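Side-chain contact in iron-binding protein (PDB 4M7O), which probably binds an iron complex, such as a siderophore, as the solute-binding component of an ABC-type uptake system: residues I35-G40 against K60-F65. Sequence-based numbering, arbitrary orientation.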
loop_
_atom_site.group_PDB
_atom_site.type_symbol
_atom_site.label_atom_id
_atom_site.label_comp_id
_atom_site.label_asym_id
_atom_site.label_seq_id
_atom_site.Cartn_x
_atom_site.Cartn_y
_atom_site.Cartn_z
ATOM N N ILE A 35 -6.443 -4.746 9.816
ATOM C CA ILE A 35 -5.729 -5.793 10.527
ATOM C C ILE A 35 -6.362 -6.037 11.900
ATOM O O ILE A 35 -6.531 -7.186 12.317
ATOM C CB ILE A 35 -4.244 -5.418 10.714
ATOM C CG1 ILE A 35 -3.526 -5.356 9.357
ATOM C CG2 ILE A 35 -3.553 -6.402 11.653
ATOM C CD1 ILE A 35 -2.147 -4.729 9.432
ATOM N N LEU A 36 -6.690 -4.956 12.606
ATOM C CA LEU A 36 -7.341 -5.053 13.915
ATOM C C LEU A 36 -8.640 -5.839 13.833
ATOM O O LEU A 36 -8.922 -6.677 14.693
ATOM C CB LEU A 36 -7.615 -3.656 14.487
ATOM C CG LEU A 36 -6.380 -2.941 15.032
ATOM C CD1 LEU A 36 -6.697 -1.471 15.376
ATOM C CD2 LEU A 36 -5.881 -3.702 16.269
ATOM N N TYR A 37 -9.435 -5.567 12.800
ATOM C CA TYR A 37 -10.696 -6.277 12.613
ATOM C C TYR A 37 -10.418 -7.750 12.339
ATOM O O TYR A 37 -11.116 -8.612 12.866
ATOM C CB TYR A 37 -11.516 -5.661 11.470
ATOM C CG TYR A 37 -12.587 -4.693 11.922
ATOM C CD1 TYR A 37 -12.291 -3.366 12.177
ATOM C CD2 TYR A 37 -13.901 -5.108 12.077
ATOM C CE1 TYR A 37 -13.263 -2.486 12.558
ATOM C CE2 TYR A 37 -14.879 -4.228 12.481
ATOM C CZ TYR A 37 -14.554 -2.920 12.719
ATOM O OH TYR A 37 -15.517 -2.033 13.127
ATOM N N ARG A 38 -9.393 -8.045 11.536
ATOM C CA ARG A 38 -9.099 -9.450 11.195
ATOM C C ARG A 38 -8.522 -10.208 12.401
ATOM O O ARG A 38 -8.520 -11.435 12.436
ATOM C CB ARG A 38 -8.171 -9.555 9.974
ATOM C CG ARG A 38 -8.827 -9.158 8.639
ATOM C CD ARG A 38 -9.982 -10.100 8.249
ATOM N NE ARG A 38 -9.543 -11.488 8.164
ATOM C CZ ARG A 38 -8.872 -12.010 7.134
ATOM N NH1 ARG A 38 -8.554 -11.263 6.087
ATOM N NH2 ARG A 38 -8.515 -13.287 7.149
ATOM N N LEU A 39 -8.054 -9.469 13.398
ATOM C CA LEU A 39 -7.555 -10.078 14.629
ATOM C C LEU A 39 -8.685 -10.336 15.623
ATOM O O LEU A 39 -8.465 -10.954 16.674
ATOM C CB LEU A 39 -6.472 -9.205 15.284
ATOM C CG LEU A 39 -5.169 -9.074 14.482
ATOM C CD1 LEU A 39 -4.101 -8.331 15.277
ATOM C CD2 LEU A 39 -4.664 -10.439 14.054
ATOM N N GLY A 40 -9.892 -9.877 15.286
ATOM C CA GLY A 40 -11.064 -10.147 16.106
ATOM C C GLY A 40 -11.327 -9.059 17.137
ATOM O O GLY A 40 -12.175 -9.215 18.013
ATOM N N LYS A 60 -19.106 3.753 11.453
ATOM C CA LYS A 60 -20.300 3.892 12.285
ATOM C C LYS A 60 -20.045 3.454 13.728
ATOM O O LYS A 60 -19.455 2.392 13.981
ATOM C CB LYS A 60 -21.475 3.118 11.677
ATOM C CG LYS A 60 -21.828 3.595 10.266
ATOM C CD LYS A 60 -23.022 2.848 9.682
ATOM N N GLY A 61 -20.483 4.279 14.675
ATOM C CA GLY A 61 -20.261 3.982 16.077
ATOM C C GLY A 61 -18.811 4.176 16.485
ATOM O O GLY A 61 -18.358 3.588 17.478
ATOM N N LYS A 62 -18.081 5.010 15.738
ATOM C CA LYS A 62 -16.689 5.353 16.070
ATOM C C LYS A 62 -16.425 6.852 15.943
ATOM O O LYS A 62 -17.103 7.533 15.175
ATOM C CB LYS A 62 -15.704 4.604 15.139
ATOM C CG LYS A 62 -15.854 3.085 15.154
ATOM C CD LYS A 62 -14.648 2.403 14.524
ATOM C CE LYS A 62 -14.786 0.894 14.639
ATOM N NZ LYS A 62 -16.076 0.374 14.098
ATOM N N LYS A 63 -15.431 7.355 16.678
ATOM C CA LYS A 63 -14.906 8.698 16.446
ATOM C C LYS A 63 -14.054 8.694 15.166
ATOM O O LYS A 63 -13.342 7.729 14.890
ATOM C CB LYS A 63 -14.031 9.145 17.620
ATOM C CG LYS A 63 -14.750 9.231 18.951
ATOM C CD LYS A 63 -15.751 10.366 18.962
ATOM C CE LYS A 63 -16.765 10.184 20.080
ATOM N NZ LYS A 63 -17.639 11.374 20.200
ATOM N N GLN A 64 -14.135 9.771 14.390
ATOM C CA GLN A 64 -13.328 9.912 13.186
ATOM C C GLN A 64 -12.275 10.991 13.363
ATOM O O GLN A 64 -12.583 12.105 13.790
ATOM C CB GLN A 64 -14.212 10.293 12.012
ATOM C CG GLN A 64 -15.093 9.185 11.500
ATOM C CD GLN A 64 -15.794 9.591 10.231
ATOM O OE1 GLN A 64 -15.149 9.968 9.242
ATOM N NE2 GLN A 64 -17.122 9.546 10.253
ATOM N N PHE A 65 -11.036 10.663 13.021
ATOM C CA PHE A 65 -9.942 11.609 13.162
ATOM C C PHE A 65 -9.291 11.886 11.818
ATOM O O PHE A 65 -9.110 10.973 10.998
ATOM C CB PHE A 65 -8.911 11.069 14.147
ATOM C CG PHE A 65 -9.457 10.888 15.530
ATOM C CD1 PHE A 65 -9.596 11.974 16.376
ATOM C CD2 PHE A 65 -9.876 9.641 15.975
ATOM C CE1 PHE A 65 -10.127 11.828 17.666
ATOM C CE2 PHE A 65 -10.411 9.486 17.269
ATOM C CZ PHE A 65 -10.535 10.581 18.107
#
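K62 and Y37 reach for each other from opposite directions and meet in a single hydrogen bond, the lysine ammonium donating an N-H to the phenol oxygen. NZ of K62 stands 2.7 Å from OH of Y37 and lies in the plane of the tyrosine ring, at its edge, so this is a bond to the hydroxyl and not a cation-pi contact over a face. The same NZ also donates to the carbonyl oxygen of V58. Two acceptors therefore hold the ammonium group.

Carbon contact adds little. CE of K62 comes to 3.4 Å from OH of Y37, and the ring carbons stay farther off. The lysine chain runs out nearly straight through its methylenes and bends only at the last torsion (chi4 53°), which turns NZ toward the hydroxyl. The two long side chains span a wide separation of backbones: the CA atoms of Y37 and K62, the nearest pair, are 13.5 Å apart.

Both side chains also touch I45 of strand 45-49, while V58 packs on Y37 and V48 on K62. The hydrogen bond lies at the surface, linking the last turn of helix 30-38, closed by a Schellman motif at G40, to the loop leading into strand 63-65. That strand pairs with 45-49 at one edge of the five-stranded parallel sheet, the Rossmann-like core of the N-terminal lobe, as in periplasmic binding proteins of this family. The contact is thus packing within one lobe; on the helix side, I35 and L39 pack against helix 116-129, and L39 also against helix 133-152.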